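Local atomic coordinates of xylosidase (Xanthomonas axonopodis pv. citri, PDB entry 6XN2), a protein that probably hydrolyses xylan-derived oligosaccharides as a family 43 glycoside hydrolase and binds xylose units in a pocket that also lies close to a calcium ion. Residues A[115-120]-A[131-136]; A[141-146]-A[164-169]; A[183-188]-A[216-221]. All blocks are in the same frame, centred on the assembly; numbering follows the deposited sequence.

From the N terminus, interaction 1 comes first: loop 115-120, which enters the xylose pocket, is laid along strand segment 131-136 in a blade of the five-bladed beta-propeller, closing the short turn through strand 121-125 (10 residues between). Interaction 2 opens on the next strand, 142-149, and closes a longer loop by docking 164-169 against it. Interaction 3 pairs 183-185 with 218-221 in the next blade and closes the longest loop (27 residues between). The three are in series; none nests or crosses another. Phe-133 O meets Gly-145 N where interactions 1 and 2 share a sheet. Ile-169 O meets Gly-186 N, so linker 164-169 ties two blades together. Interactions 1 and 3 do not touch.

Interaction 1: A[115-120]-A[131-136]; sequences RQMWAP and LYFPAK. With XYP (beta-D-xylopyranose), chain E.
At the xylose pocket of the GH43 five-bladed beta-propeller, the loop 115-120 lies against blade strand 131-136, with Trp-118 N bonded to Pro-134 O (3.0 Å). Trp-118 CB packs on Pro-134 CG, while one indole face turns to the sugar, XYP C4 lying 3.6 Å above the ring plane toward its rim. Ala-119 N donates to XYP O3 (3.3 Å), so the loop meets the same xylose with a backbone N-H and a ring face. Phe-81 O accepts from both Trp-118 NE1 and Gln-116 NE2, which fixes the rotation of the amide. Lys-136 N bonds to Arg-115 O (3.0 Å), the stronger half of a single antiparallel bridge. Lys-136 bends at chi3 (-87°) and runs alongside Gln-116; its NZ donates to Gln-116 OE1 in the carbonyl plane, modelled at a doubtfully short 2.5 Å. That oxygen also lies over the Arg-115 guanidinium face, and a water accepts from Arg-115 NH2 and, weakly, Lys-136 NZ, probably easing the nearness of the two cations. Met-117 SD makes an oblique Met-aromatic contact with Phe-133, 4.7 Å from the ring centroid. Strand 128-136 runs between strands 121-125 and 142-149, and Tyr-86 and Leu-105 of the preceding blade cover this contact.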
loop_
_atom_site.group_PDB
_atom_site.type_symbol
_atom_site.label_atom_id
_atom_site.label_comp_id
_atom_site.label_asym_id
_atom_site.label_seq_id
_atom_site.Cartn_x
_atom_site.Cartn_y
_atom_site.Cartn_z
ATOM N N ARG A 115 -13.626 12.170 -6.337
ATOM C CA ARG A 115 -12.264 12.366 -6.811
ATOM C C ARG A 115 -11.233 11.559 -6.029
ATOM O O ARG A 115 -11.563 10.868 -5.064
ATOM C CB ARG A 115 -11.907 13.855 -6.739
ATOM C CG ARG A 115 -11.935 14.401 -5.322
ATOM C CD ARG A 115 -11.900 15.918 -5.284
ATOM N NE ARG A 115 -11.609 16.394 -3.936
ATOM C CZ ARG A 115 -10.433 16.890 -3.558
ATOM N NH1 ARG A 115 -9.442 16.991 -4.436
ATOM N NH2 ARG A 115 -10.250 17.297 -2.306
ATOM N N GLN A 116 -9.983 11.672 -6.474
ATOM C CA GLN A 116 -8.818 11.104 -5.802
ATOM C C GLN A 116 -8.917 9.593 -5.603
ATOM O O GLN A 116 -9.135 9.089 -4.496
ATOM C CB GLN A 116 -8.588 11.820 -4.471
ATOM C CG GLN A 116 -8.202 13.280 -4.675
ATOM C CD GLN A 116 -7.832 13.981 -3.391
ATOM O OE1 GLN A 116 -8.607 14.004 -2.437
ATOM N NE2 GLN A 116 -6.641 14.564 -3.359
ATOM N N MET A 117 -8.747 8.884 -6.711
ATOM C CA MET A 117 -8.667 7.434 -6.707
ATOM C C MET A 117 -7.248 7.032 -6.327
ATOM O O MET A 117 -6.352 7.005 -7.175
ATOM C CB MET A 117 -9.055 6.889 -8.076
ATOM C CG MET A 117 -10.460 7.298 -8.509
ATOM S SD MET A 117 -11.690 6.164 -7.827
ATOM C CE MET A 117 -11.764 4.930 -9.123
ATOM N N TRP A 118 -7.038 6.780 -5.043
ATOM C CA TRP A 118 -5.729 6.492 -4.484
ATOM C C TRP A 118 -5.331 5.023 -4.408
ATOM O O TRP A 118 -5.993 4.208 -4.935
ATOM C CB TRP A 118 -5.579 7.224 -3.154
ATOM C CG TRP A 118 -5.427 8.726 -3.310
ATOM C CD1 TRP A 118 -5.571 9.436 -4.423
ATOM C CD2 TRP A 118 -5.078 9.660 -2.293
ATOM N NE1 TRP A 118 -5.337 10.754 -4.188
ATOM C CE2 TRP A 118 -5.026 10.915 -2.883
ATOM C CE3 TRP A 118 -4.784 9.550 -0.945
ATOM C CZ2 TRP A 118 -4.700 12.043 -2.177
ATOM C CZ3 TRP A 118 -4.473 10.666 -0.256
ATOM C CH2 TRP A 118 -4.433 11.892 -0.861
ATOM N N ALA A 119 -4.221 4.733 -3.756
ATOM C CA ALA A 119 -3.652 3.406 -3.629
ATOM C C ALA A 119 -4.589 2.213 -3.482
ATOM O O ALA A 119 -5.089 1.995 -2.458
ATOM C CB ALA A 119 -2.663 3.404 -2.508
ATOM N N PRO A 120 -4.711 1.392 -4.515
ATOM C CA PRO A 120 -5.631 0.272 -4.444
ATOM C C PRO A 120 -5.012 -1.079 -4.192
ATOM O O PRO A 120 -3.837 -1.204 -4.093
ATOM C CB PRO A 120 -6.191 0.256 -5.846
ATOM C CG PRO A 120 -5.025 0.600 -6.664
ATOM C CD PRO A 120 -4.205 1.561 -5.871
ATOM N N LEU A 131 -11.484 -5.376 -6.714
ATOM C CA LEU A 131 -10.573 -4.255 -6.689
ATOM C C LEU A 131 -10.957 -3.326 -5.565
ATOM O O LEU A 131 -11.976 -2.763 -5.597
ATOM C CB LEU A 131 -10.556 -3.520 -8.023
ATOM C CG LEU A 131 -9.578 -2.366 -8.213
ATOM C CD1 LEU A 131 -8.169 -2.818 -8.018
ATOM C CD2 LEU A 131 -9.695 -1.759 -9.574
ATOM N N TYR A 132 -10.130 -3.240 -4.545
ATOM C CA TYR A 132 -10.377 -2.366 -3.403
ATOM C C TYR A 132 -9.661 -1.042 -3.607
ATOM O O TYR A 132 -8.487 -1.029 -3.958
ATOM C CB TYR A 132 -9.907 -3.025 -2.102
ATOM C CG TYR A 132 -10.606 -4.320 -1.829
ATOM C CD1 TYR A 132 -10.189 -5.497 -2.439
ATOM C CD2 TYR A 132 -11.702 -4.367 -0.974
ATOM C CE1 TYR A 132 -10.844 -6.690 -2.202
ATOM C CE2 TYR A 132 -12.365 -5.554 -0.729
ATOM C CZ TYR A 132 -11.932 -6.710 -1.344
ATOM O OH TYR A 132 -12.585 -7.891 -1.103
ATOM N N PHE A 133 -10.357 0.068 -3.388
ATOM C CA PHE A 133 -9.763 1.377 -3.649
ATOM C C PHE A 133 -10.276 2.458 -2.707
ATOM O O PHE A 133 -11.454 2.466 -2.341
ATOM C CB PHE A 133 -10.027 1.794 -5.103
ATOM C CG PHE A 133 -11.485 1.998 -5.417
ATOM C CD1 PHE A 133 -12.298 0.918 -5.713
ATOM C CD2 PHE A 133 -12.039 3.269 -5.420
ATOM C CE1 PHE A 133 -13.641 1.095 -5.997
ATOM C CE2 PHE A 133 -13.391 3.450 -5.698
ATOM C CZ PHE A 133 -14.182 2.368 -5.995
ATOM N N PRO A 134 -9.388 3.381 -2.310
ATOM C CA PRO A 134 -9.804 4.551 -1.544
ATOM C C PRO A 134 -10.165 5.704 -2.479
ATOM O O PRO A 134 -9.463 5.973 -3.465
ATOM C CB PRO A 134 -8.563 4.873 -0.715
ATOM C CG PRO A 134 -7.418 4.488 -1.631
ATOM C CD PRO A 134 -7.928 3.357 -2.520
ATOM N N ALA A 135 -11.270 6.372 -2.188
ATOM C CA ALA A 135 -11.628 7.566 -2.936
ATOM C C ALA A 135 -12.324 8.536 -2.006
ATOM O O ALA A 135 -12.747 8.167 -0.911
ATOM C CB ALA A 135 -12.510 7.219 -4.134
ATOM N N LYS A 136 -12.440 9.778 -2.451
ATOM C CA LYS A 136 -12.988 10.840 -1.629
ATOM C C LYS A 136 -14.422 11.158 -2.048
ATOM O O LYS A 136 -14.697 11.357 -3.235
ATOM C CB LYS A 136 -12.097 12.078 -1.740
ATOM C CG LYS A 136 -12.398 13.155 -0.731
ATOM C CD LYS A 136 -11.325 14.236 -0.742
ATOM C CE LYS A 136 -10.174 13.884 0.185
ATOM N NZ LYS A 136 -9.015 14.792 -0.057
HETATM O O1 XYP E . -0.409 9.909 0.555
HETATM C C1 XYP E . -0.250 9.076 -0.570
HETATM C C2 XYP E . -1.233 7.930 -0.455
HETATM C C3 XYP E . -1.444 7.220 -1.754
HETATM C C4 XYP E . -1.700 8.217 -2.865
HETATM C C5 XYP E . -0.571 9.204 -2.912
HETATM O O2 XYP E . -0.822 6.948 0.486
HETATM O O3 XYP E . -2.578 6.450 -1.489
HETATM O O4 XYP E . -1.741 7.562 -4.092
HETATM O O5 XYP E . -0.467 9.887 -1.696
HETATM O O HOH W 1 -7.896 17.641 -1.056
#

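Interaction 2: A[141-146]-A[164-169]; sequences MFQIGV and AGTYSI
Thr-166 holds OG1 between its own backbone N and carbonyl carbon (chi1 69°), which sets the hydroxyl against the backbone of Ile-144. Ile-169 has CG2 anti to its carbonyl carbon, and this methyl reaches the ring of Phe-142. Together they dock the linker 164-169, on its way to the next blade of the beta-propeller, onto strand 142-146. Ile-144 N donates to Thr-166 OG1 (3.2 Å), so the hydroxyl accepts from this N-H and is also hydrogen-bonded to Ile-163 O. The Gln-143 side chain passes roughly perpendicular to that of Thr-166. Its NE2 bonds to Thr-166 O (3.1 Å), while OE1 is held by Arg-137 NH1. The NE2 bond is bent, with an N-H...O angle of 136° and the donor above the carbonyl plane rather than on a lone pair. A CH-pi contact forms the inner end: Ile-169 CG2 sits 3.6 Å from the Phe-142 ring centroid, 16° off the ring normal. Ile-169 also touches the xylose, and Phe-142 touches both Ile-169 and Trp-118, two residues of the pocket. The bond from Ser-168 N to Phe-142 O is weak, but a water joins the two, donating to Phe-142 O at 2.7 Å. Tyr-167 O and Ser-168 O are buried without a polar partner; Ile-144 CD1 lies 3.9 Å from Tyr-167 O.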
loop_
_atom_site.group_PDB
_atom_site.type_symbol
_atom_site.label_atom_id
_atom_site.label_comp_id
_atom_site.label_asym_id
_atom_site.label_seq_id
_atom_site.Cartn_x
_atom_site.Cartn_y
_atom_site.Cartn_z
ATOM N N MET A 141 -14.537 13.474 2.522
ATOM C CA MET A 141 -14.106 12.357 3.304
ATOM C C MET A 141 -13.720 11.139 2.482
ATOM O O MET A 141 -14.443 10.731 1.629
ATOM C CB MET A 141 -15.211 11.922 4.258
ATOM C CG MET A 141 -15.697 12.951 5.258
ATOM S SD MET A 141 -14.443 13.519 6.381
ATOM C CE MET A 141 -13.814 14.903 5.539
ATOM N N PHE A 142 -12.556 10.586 2.778
ATOM C CA PHE A 142 -12.106 9.332 2.165
ATOM C C PHE A 142 -12.878 8.142 2.715
ATOM O O PHE A 142 -13.163 8.067 3.912
ATOM C CB PHE A 142 -10.610 9.099 2.405
ATOM C CG PHE A 142 -9.707 9.749 1.388
ATOM C CD1 PHE A 142 -9.774 9.394 0.047
ATOM C CD2 PHE A 142 -8.760 10.681 1.780
ATOM C CE1 PHE A 142 -8.937 9.975 -0.884
ATOM C CE2 PHE A 142 -7.917 11.257 0.855
ATOM C CZ PHE A 142 -8.006 10.904 -0.478
ATOM N N GLN A 143 -13.098 7.159 1.880
ATOM C CA GLN A 143 -13.681 5.886 2.236
ATOM C C GLN A 143 -13.127 4.854 1.248
ATOM O O GLN A 143 -12.514 5.164 0.294
ATOM C CB GLN A 143 -15.200 5.887 2.246
ATOM C CG GLN A 143 -15.839 6.245 3.561
ATOM C CD GLN A 143 -17.298 5.866 3.632
ATOM O OE1 GLN A 143 -18.130 6.617 3.278
ATOM N NE2 GLN A 143 -17.574 4.708 4.097
ATOM N N ILE A 144 -13.358 3.609 1.532
ATOM C CA ILE A 144 -12.838 2.550 0.703
ATOM C C ILE A 144 -13.996 1.848 0.020
ATOM O O ILE A 144 -14.926 1.394 0.681
ATOM C CB ILE A 144 -12.011 1.562 1.532
ATOM C CG1 ILE A 144 -10.753 2.272 2.028
ATOM C CG2 ILE A 144 -11.653 0.334 0.700
ATOM C CD1 ILE A 144 -9.994 1.491 3.029
ATOM N N GLY A 145 -13.953 1.813 -1.308
ATOM C CA GLY A 145 -14.959 1.112 -2.082
ATOM C C GLY A 145 -14.387 -0.155 -2.684
ATOM O O GLY A 145 -13.184 -0.404 -2.604
ATOM N N VAL A 146 -15.244 -0.969 -3.280
ATOM C CA VAL A 146 -14.766 -2.160 -3.964
ATOM C C VAL A 146 -15.462 -2.276 -5.327
ATOM O O VAL A 146 -16.577 -1.775 -5.521
ATOM C CB VAL A 146 -14.975 -3.441 -3.095
ATOM C CG1 VAL A 146 -16.458 -3.734 -2.902
ATOM C CG2 VAL A 146 -14.250 -4.647 -3.695
ATOM N N ALA A 164 -19.039 -0.366 4.128
ATOM C CA ALA A 164 -19.414 0.143 5.417
ATOM C C ALA A 164 -18.382 -0.213 6.438
ATOM O O ALA A 164 -17.936 -1.297 6.465
ATOM C CB ALA A 164 -20.761 -0.393 5.833
ATOM N N GLY A 165 -18.042 0.730 7.277
ATOM C CA GLY A 165 -17.065 0.506 8.296
ATOM C C GLY A 165 -15.691 0.943 7.863
ATOM O O GLY A 165 -14.771 0.836 8.606
ATOM N N THR A 166 -15.587 1.411 6.631
ATOM C CA THR A 166 -14.339 1.881 6.139
ATOM C C THR A 166 -14.321 3.371 6.121
ATOM O O THR A 166 -15.289 4.027 6.126
ATOM C CB THR A 166 -13.946 1.332 4.775
ATOM O OG1 THR A 166 -14.793 1.865 3.778
ATOM C CG2 THR A 166 -14.012 -0.143 4.782
ATOM N N TYR A 167 -13.113 3.837 6.205
ATOM C CA TYR A 167 -12.720 5.217 6.248
ATOM C C TYR A 167 -11.224 5.318 5.955
ATOM O O TYR A 167 -10.627 4.275 5.691
ATOM C CB TYR A 167 -13.043 5.800 7.599
ATOM C CG TYR A 167 -12.559 5.007 8.754
ATOM C CD1 TYR A 167 -13.304 4.012 9.279
ATOM C CD2 TYR A 167 -11.392 5.296 9.352
ATOM C CE1 TYR A 167 -12.884 3.292 10.334
ATOM C CE2 TYR A 167 -10.969 4.591 10.421
ATOM C CZ TYR A 167 -11.732 3.574 10.904
ATOM O OH TYR A 167 -11.341 2.846 11.952
ATOM N N SER A 168 -10.671 6.552 5.761
ATOM C CA SER A 168 -9.258 6.749 5.482
ATOM C C SER A 168 -8.897 6.052 4.155
ATOM O O SER A 168 -9.760 5.865 3.283
ATOM C CB SER A 168 -8.399 6.230 6.649
ATOM O OG SER A 168 -7.066 6.714 6.574
ATOM N N ILE A 169 -7.639 5.702 3.978
ATOM C CA ILE A 169 -7.160 5.197 2.704
ATOM C C ILE A 169 -6.311 3.945 2.709
ATOM O O ILE A 169 -6.296 3.234 3.660
ATOM C CB ILE A 169 -6.260 6.284 2.081
ATOM C CG1 ILE A 169 -5.172 6.690 3.046
ATOM C CG2 ILE A 169 -6.997 7.543 1.792
ATOM C CD1 ILE A 169 -4.147 7.621 2.459
HETATM O O HOH W 2 -11.997 9.432 5.897
#

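Interaction 3: A[183-188]-A[216-221]; sequences LYFGGI and GPRVAR
Leu-183, Tyr-184 and Phe-185 pair with Ala-220, Val-219 and Arg-218 as neighbouring antiparallel strands of one propeller blade, their axes 4.7 Å apart and their directions at 163°. Four backbone bonds carry the pairing. Leu-183 and Ala-220 form one hydrogen-bonded pair, with Leu-183 N to Ala-220 O at 2.8 Å and the return bond from Ala-220 N to Leu-183 O. Phe-185 and Arg-218 form the other, in which Arg-218 N approaches Phe-185 O at 2.7 Å and Phe-185 N returns a bond to Arg-218 O (3.0 Å). Between them lies the non-hydrogen-bonded pair of Tyr-184 and Val-219, where CA-H...O contacts join Val-219 CA to Leu-183 O and Tyr-184 CA to Arg-218 O.

CH-pi packing occurs on both faces of the sheet. On the face of Tyr-184 and Val-219 the two side chains run alongside each other, and Val-219 CG2, anti to its backbone N, sits over the phenol ring, 3.7 Å from the centroid and offset toward the rim. On the face of Phe-185 and Arg-218, Arg-218 CB lies over the Phe-185 ring, 3.6 Å from its centroid, with the ring and guanidinium planes 51° apart. Tyr-167 meets that same Phe-185 ring edge-to-face.

The polar ends find partners outside the two strands. Tyr-184 OH bonds to Pro-288 O. The Arg-218 chain, bent at chi2 and chi3, leads its guanidinium away from strand 183-185, so that NE bonds to Ser-233 OG and NH2 weakly to Asn-199 OD1. Closest of the side-chain contacts is Tyr-184 CE2 against Val-219 CG2, at 3.3 Å.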
loop_
_atom_site.group_PDB
_atom_site.type_symbol
_atom_site.label_atom_id
_atom_site.label_comp_id
_atom_site.label_asym_id
_atom_site.label_seq_id
_atom_site.Cartn_x
_atom_site.Cartn_y
_atom_site.Cartn_z
ATOM N N LEU A 183 -8.870 -7.186 5.579
ATOM C CA LEU A 183 -8.644 -5.865 5.020
ATOM C C LEU A 183 -7.881 -4.997 6.012
ATOM O O LEU A 183 -8.263 -4.891 7.179
ATOM C CB LEU A 183 -9.972 -5.198 4.639
ATOM C CG LEU A 183 -9.872 -3.725 4.204
ATOM C CD1 LEU A 183 -9.112 -3.569 2.887
ATOM C CD2 LEU A 183 -11.261 -3.103 4.123
ATOM N N TYR A 184 -6.785 -4.409 5.545
ATOM C CA TYR A 184 -6.016 -3.447 6.325
ATOM C C TYR A 184 -6.160 -2.090 5.684
ATOM O O TYR A 184 -6.157 -1.992 4.462
ATOM C CB TYR A 184 -4.539 -3.837 6.387
ATOM C CG TYR A 184 -4.284 -5.167 7.052
ATOM C CD1 TYR A 184 -4.392 -6.358 6.335
ATOM C CD2 TYR A 184 -3.925 -5.233 8.399
ATOM C CE1 TYR A 184 -4.151 -7.586 6.944
ATOM C CE2 TYR A 184 -3.682 -6.459 9.014
ATOM C CZ TYR A 184 -3.800 -7.626 8.281
ATOM O OH TYR A 184 -3.563 -8.841 8.884
ATOM N N PHE A 185 -6.279 -1.042 6.490
ATOM C CA PHE A 185 -6.321 0.295 5.919
ATOM C C PHE A 185 -5.870 1.386 6.882
ATOM O O PHE A 185 -5.719 1.160 8.086
ATOM C CB PHE A 185 -7.735 0.602 5.377
ATOM C CG PHE A 185 -8.849 0.521 6.405
ATOM C CD1 PHE A 185 -9.460 -0.691 6.702
ATOM C CD2 PHE A 185 -9.326 1.671 7.026
ATOM C CE1 PHE A 185 -10.500 -0.767 7.621
ATOM C CE2 PHE A 185 -10.372 1.604 7.947
ATOM C CZ PHE A 185 -10.956 0.385 8.246
ATOM N N GLY A 186 -5.641 2.572 6.327
ATOM C CA GLY A 186 -5.261 3.717 7.126
ATOM C C GLY A 186 -4.128 4.544 6.563
ATOM O O GLY A 186 -3.202 4.043 5.932
ATOM N N GLY A 187 -4.214 5.840 6.799
ATOM C CA GLY A 187 -3.137 6.752 6.479
ATOM C C GLY A 187 -3.419 8.025 7.243
ATOM O O GLY A 187 -4.552 8.499 7.231
ATOM N N ILE A 188 -2.418 8.570 7.904
ATOM C CA ILE A 188 -2.587 9.807 8.620
ATOM C C ILE A 188 -2.376 11.020 7.719
ATOM O O ILE A 188 -2.298 10.864 6.525
ATOM C CB ILE A 188 -1.767 9.882 9.918
ATOM C CG1 ILE A 188 -0.283 9.805 9.633
ATOM C CG2 ILE A 188 -2.212 8.803 10.885
ATOM C CD1 ILE A 188 0.558 10.031 10.842
ATOM N N GLY A 216 -2.371 3.242 14.741
ATOM C CA GLY A 216 -1.994 2.127 13.897
ATOM C C GLY A 216 -2.994 1.955 12.774
ATOM O O GLY A 216 -4.048 2.594 12.766
ATOM N N PRO A 217 -2.675 1.084 11.810
ATOM C CA PRO A 217 -3.647 0.804 10.749
ATOM C C PRO A 217 -4.865 0.076 11.314
ATOM O O PRO A 217 -4.831 -0.381 12.455
ATOM C CB PRO A 217 -2.861 -0.082 9.775
ATOM C CG PRO A 217 -1.831 -0.762 10.642
ATOM C CD PRO A 217 -1.463 0.249 11.704
ATOM N N ARG A 218 -5.894 -0.078 10.523
ATOM C CA ARG A 218 -7.056 -0.803 10.937
ATOM C C ARG A 218 -7.077 -2.178 10.277
ATOM O O ARG A 218 -6.517 -2.341 9.233
ATOM C CB ARG A 218 -8.270 -0.036 10.535
ATOM C CG ARG A 218 -8.258 1.391 10.991
ATOM C CD ARG A 218 -8.169 1.501 12.490
ATOM N NE ARG A 218 -9.323 0.941 13.155
ATOM C CZ ARG A 218 -9.601 1.122 14.424
ATOM N NH1 ARG A 218 -8.808 1.838 15.159
ATOM N NH2 ARG A 218 -10.661 0.597 14.956
ATOM N N VAL A 219 -7.702 -3.149 10.905
ATOM C CA VAL A 219 -7.801 -4.460 10.328
ATOM C C VAL A 219 -9.193 -5.019 10.548
ATOM O O VAL A 219 -9.754 -4.838 11.563
ATOM C CB VAL A 219 -6.751 -5.421 10.867
ATOM C CG1 VAL A 219 -6.866 -5.590 12.350
ATOM C CG2 VAL A 219 -6.784 -6.759 10.165
ATOM N N ALA A 220 -9.751 -5.650 9.540
ATOM C CA ALA A 220 -11.041 -6.266 9.659
ATOM C C ALA A 220 -11.148 -7.450 8.740
ATOM O O ALA A 220 -10.858 -7.362 7.599
ATOM C CB ALA A 220 -12.117 -5.287 9.341
ATOM N N ARG A 221 -11.604 -8.562 9.271
ATOM C CA ARG A 221 -11.809 -9.725 8.441
ATOM C C ARG A 221 -12.930 -9.416 7.467
ATOM O O ARG A 221 -13.890 -8.787 7.783
ATOM C CB ARG A 221 -12.154 -10.977 9.261
ATOM C CG ARG A 221 -12.252 -12.232 8.431
ATOM C CD ARG A 221 -12.552 -13.475 9.204
ATOM N NE ARG A 221 -13.896 -13.510 9.737
ATOM C CZ ARG A 221 -14.969 -13.897 9.052
ATOM N NH1 ARG A 221 -14.875 -14.255 7.782
ATOM N NH2 ARG A 221 -16.150 -13.892 9.638
#